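Apical membrane antigen AMA1 (PDB 4YIV) takes part in host cell invasion as a microneme protein of the moving junction formed between the parasite's apical tip and the host cell membrane. Local coordinates at residues 26-31 and 317-322. Numbering follows the deposited sequence.
With CO (cobalt (II) ion), chain I; NAG (2-acetamido-2-deoxy-beta-D-glucopyranose), chain B.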
loop_
_atom_site.group_PDB
_atom_site.type_symbol
_atom_site.label_atom_id
_atom_site.label_comp_id
_atom_site.label_asym_id
_atom_site.label_seq_id
_atom_site.Cartn_x
_atom_site.Cartn_y
_atom_site.Cartn_z
ATOM N N ARG A 26 -6.074 -9.944 7.739
ATOM C CA ARG A 26 -5.511 -8.663 7.351
ATOM C C ARG A 26 -4.506 -8.793 6.214
ATOM O O ARG A 26 -4.136 -7.784 5.593
ATOM C CB ARG A 26 -4.866 -7.975 8.551
ATOM C CG ARG A 26 -3.577 -8.555 8.996
ATOM C CD ARG A 26 -3.132 -7.988 10.337
ATOM N NE ARG A 26 -4.222 -7.962 11.304
ATOM C CZ ARG A 26 -4.144 -7.438 12.523
ATOM N NH1 ARG A 26 -3.003 -6.887 12.956
ATOM N NH2 ARG A 26 -5.219 -7.483 13.304
ATOM N N PHE A 27 -4.059 -10.017 5.941
ATOM C CA PHE A 27 -3.054 -10.218 4.913
ATOM C C PHE A 27 -3.650 -10.543 3.564
ATOM O O PHE A 27 -2.921 -10.690 2.584
ATOM C CB PHE A 27 -2.096 -11.315 5.330
ATOM C CG PHE A 27 -1.308 -10.969 6.556
ATOM C CD1 PHE A 27 -0.414 -9.925 6.531
ATOM C CD2 PHE A 27 -1.505 -11.654 7.753
ATOM C CE1 PHE A 27 0.306 -9.579 7.657
ATOM C CE2 PHE A 27 -0.793 -11.315 8.881
ATOM C CZ PHE A 27 0.116 -10.285 8.840
ATOM N N ASN A 28 -4.962 -10.682 3.496
ATOM C CA ASN A 28 -5.632 -11.017 2.247
ATOM C C ASN A 28 -5.997 -9.789 1.455
ATOM O O ASN A 28 -7.049 -9.287 1.571
ATOM C CB ASN A 28 -6.852 -11.918 2.461
ATOM C CG ASN A 28 -7.380 -12.503 1.162
ATOM O OD1 ASN A 28 -7.068 -12.016 0.099
ATOM N ND2 ASN A 28 -8.158 -13.569 1.253
ATOM N N LEU A 29 -5.073 -9.328 0.649
ATOM C CA LEU A 29 -5.293 -8.122 -0.137
ATOM C C LEU A 29 -6.306 -8.310 -1.262
ATOM O O LEU A 29 -6.855 -7.343 -1.795
ATOM C CB LEU A 29 -3.968 -7.641 -0.712
ATOM C CG LEU A 29 -3.001 -7.174 0.370
ATOM C CD1 LEU A 29 -1.544 -7.108 -0.106
ATOM C CD2 LEU A 29 -3.470 -5.760 0.882
ATOM N N THR A 30 -6.580 -9.543 -1.647
ATOM C CA THR A 30 -7.643 -9.736 -2.634
ATOM C C THR A 30 -9.034 -9.445 -2.044
ATOM O O THR A 30 -9.931 -8.917 -2.704
ATOM C CB THR A 30 -7.634 -11.185 -3.185
ATOM O OG1 THR A 30 -6.317 -11.514 -3.640
ATOM C CG2 THR A 30 -8.605 -11.290 -4.333
ATOM N N HIS A 31 -9.164 -9.863 -0.783
ATOM C CA HIS A 31 -10.384 -9.758 0.006
ATOM C C HIS A 31 -10.774 -8.325 0.371
ATOM O O HIS A 31 -11.866 -7.879 0.119
ATOM C CB HIS A 31 -10.253 -10.627 1.275
ATOM C CG HIS A 31 -11.503 -10.699 2.099
ATOM N ND1 HIS A 31 -12.762 -10.687 1.540
ATOM C CD2 HIS A 31 -11.687 -10.814 3.437
ATOM C CE1 HIS A 31 -13.670 -10.768 2.495
ATOM N NE2 HIS A 31 -13.044 -10.845 3.657
ATOM N N ASP A 317 2.602 -14.910 -4.799
ATOM C CA ASP A 317 1.261 -14.363 -4.964
ATOM C C ASP A 317 0.227 -15.156 -4.175
ATOM O O ASP A 317 -0.971 -14.896 -4.274
ATOM C CB ASP A 317 0.858 -14.305 -6.446
ATOM C CG ASP A 317 0.810 -15.685 -7.115
ATOM O OD1 ASP A 317 1.037 -16.699 -6.425
ATOM O OD2 ASP A 317 0.526 -15.750 -8.342
ATOM N N GLN A 318 0.691 -16.116 -3.383
ATOM C CA GLN A 318 -0.209 -16.897 -2.524
ATOM C C GLN A 318 -0.560 -16.164 -1.226
ATOM O O GLN A 318 0.317 -15.883 -0.393
ATOM C CB GLN A 318 0.435 -18.253 -2.200
ATOM C CG GLN A 318 0.642 -19.158 -3.423
ATOM C CD GLN A 318 -0.677 -19.666 -4.002
ATOM O OE1 GLN A 318 -0.937 -19.516 -5.198
ATOM N NE2 GLN A 318 -1.518 -20.274 -3.149
ATOM N N VAL A 319 -1.833 -15.825 -1.072
ATOM C CA VAL A 319 -2.311 -15.200 0.155
ATOM C C VAL A 319 -1.957 -16.117 1.326
ATOM O O VAL A 319 -2.283 -17.306 1.309
ATOM C CB VAL A 319 -3.818 -14.945 0.101
ATOM C CG1 VAL A 319 -4.333 -14.436 1.445
ATOM C CG2 VAL A 319 -4.141 -13.940 -0.993
ATOM N N PRO A 320 -1.260 -15.587 2.340
ATOM C CA PRO A 320 -0.927 -16.497 3.442
ATOM C C PRO A 320 -2.152 -16.924 4.276
ATOM O O PRO A 320 -3.108 -16.161 4.504
ATOM C CB PRO A 320 0.064 -15.677 4.284
ATOM C CG PRO A 320 -0.174 -14.291 3.943
ATOM C CD PRO A 320 -0.678 -14.246 2.527
ATOM N N ASP A 321 -2.131 -18.178 4.719
ATOM C CA ASP A 321 -3.185 -18.654 5.612
ATOM C C ASP A 321 -2.579 -19.362 6.815
ATOM O O ASP A 321 -3.298 -19.919 7.637
ATOM C CB ASP A 321 -4.196 -19.551 4.858
ATOM C CG ASP A 321 -3.607 -20.856 4.361
ATOM O OD1 ASP A 321 -2.472 -21.228 4.733
ATOM O OD2 ASP A 321 -4.313 -21.519 3.577
ATOM N N CYS A 322 -1.255 -19.305 6.929
ATOM C CA CYS A 322 -0.574 -19.709 8.144
ATOM C C CYS A 322 0.791 -19.016 8.203
ATOM O O CYS A 322 1.188 -18.293 7.277
ATOM C CB CYS A 322 -0.423 -21.236 8.218
ATOM S SG CYS A 322 0.527 -22.010 6.863
HETATM CO CO CO I . -13.097 -10.304 5.289
HETATM C C1 NAG B . -8.650 -14.433 0.154
HETATM C C2 NAG B . -8.969 -15.919 0.293
HETATM C C3 NAG B . -9.641 -16.462 -0.959
HETATM C C4 NAG B . -10.833 -15.592 -1.324
HETATM C C5 NAG B . -10.398 -14.138 -1.448
HETATM C C6 NAG B . -11.583 -13.245 -1.796
HETATM C C7 NAG B . -7.252 -16.748 1.795
HETATM C C8 NAG B . -5.922 -17.431 1.907
HETATM N N2 NAG B . -7.755 -16.664 0.566
HETATM O O3 NAG B . -10.080 -17.805 -0.725
HETATM O O4 NAG B . -11.390 -16.035 -2.566
HETATM O O5 NAG B . -9.811 -13.691 -0.226
HETATM O O6 NAG B . -12.499 -13.217 -0.697
HETATM O O7 NAG B . -7.836 -16.298 2.767
HETATM O O HOH W 1 -13.781 -12.681 5.520
HETATM O O HOH W 2 -15.151 -10.692 5.174
HETATM O O HOH W 3 -14.046 -8.395 5.406
#
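N28 CG and V319 CG1 each stand anti to their own backbone N (chi1 -168° and 174°). V319 CG1 sits over one face of the N28 side-chain amide, 3.6 Å from CG. CG2 lies over the same face, 3.7 Å from N28 OD1. No hydrogen bond links the two segments. The contact is van der Waals packing at an N-glycosylation site, the sequon N28-L29-T30. This glycosylated turn lies in the N-terminal part of the AMA1 ectodomain, whose family belongs to the PAN clan.

N28 ND2 is bonded covalently to C1 of the N-acetylglucosamine, at 1.5 Å. The acetamido methyl C8 rests 3.4 Å from V319 CG1, so this valine touches both asparagine and glycan. N28 OD1 accepts from H31 N at 3.1 Å; the donor lies well above the carbonyl plane, on the face opposite V319. This is an Asx motif, and a weak bond from T30 N joins it. H31 NE2 binds a cobalt ion, which E25 and three waters also coordinate.

A second apolar touch pairs F27 CB with P320 CG at 3.8 Å. The F27 ring itself leads away and packs edge-to-face with F238.

The contact joins the loop after helix 18-25 to the connection between strands 311-316 and 322-326. Y300 of strand 300-305 touches V319 and P320 and hydrogen-bonds L29 N, while F238 of strand 236-242 packs against P320.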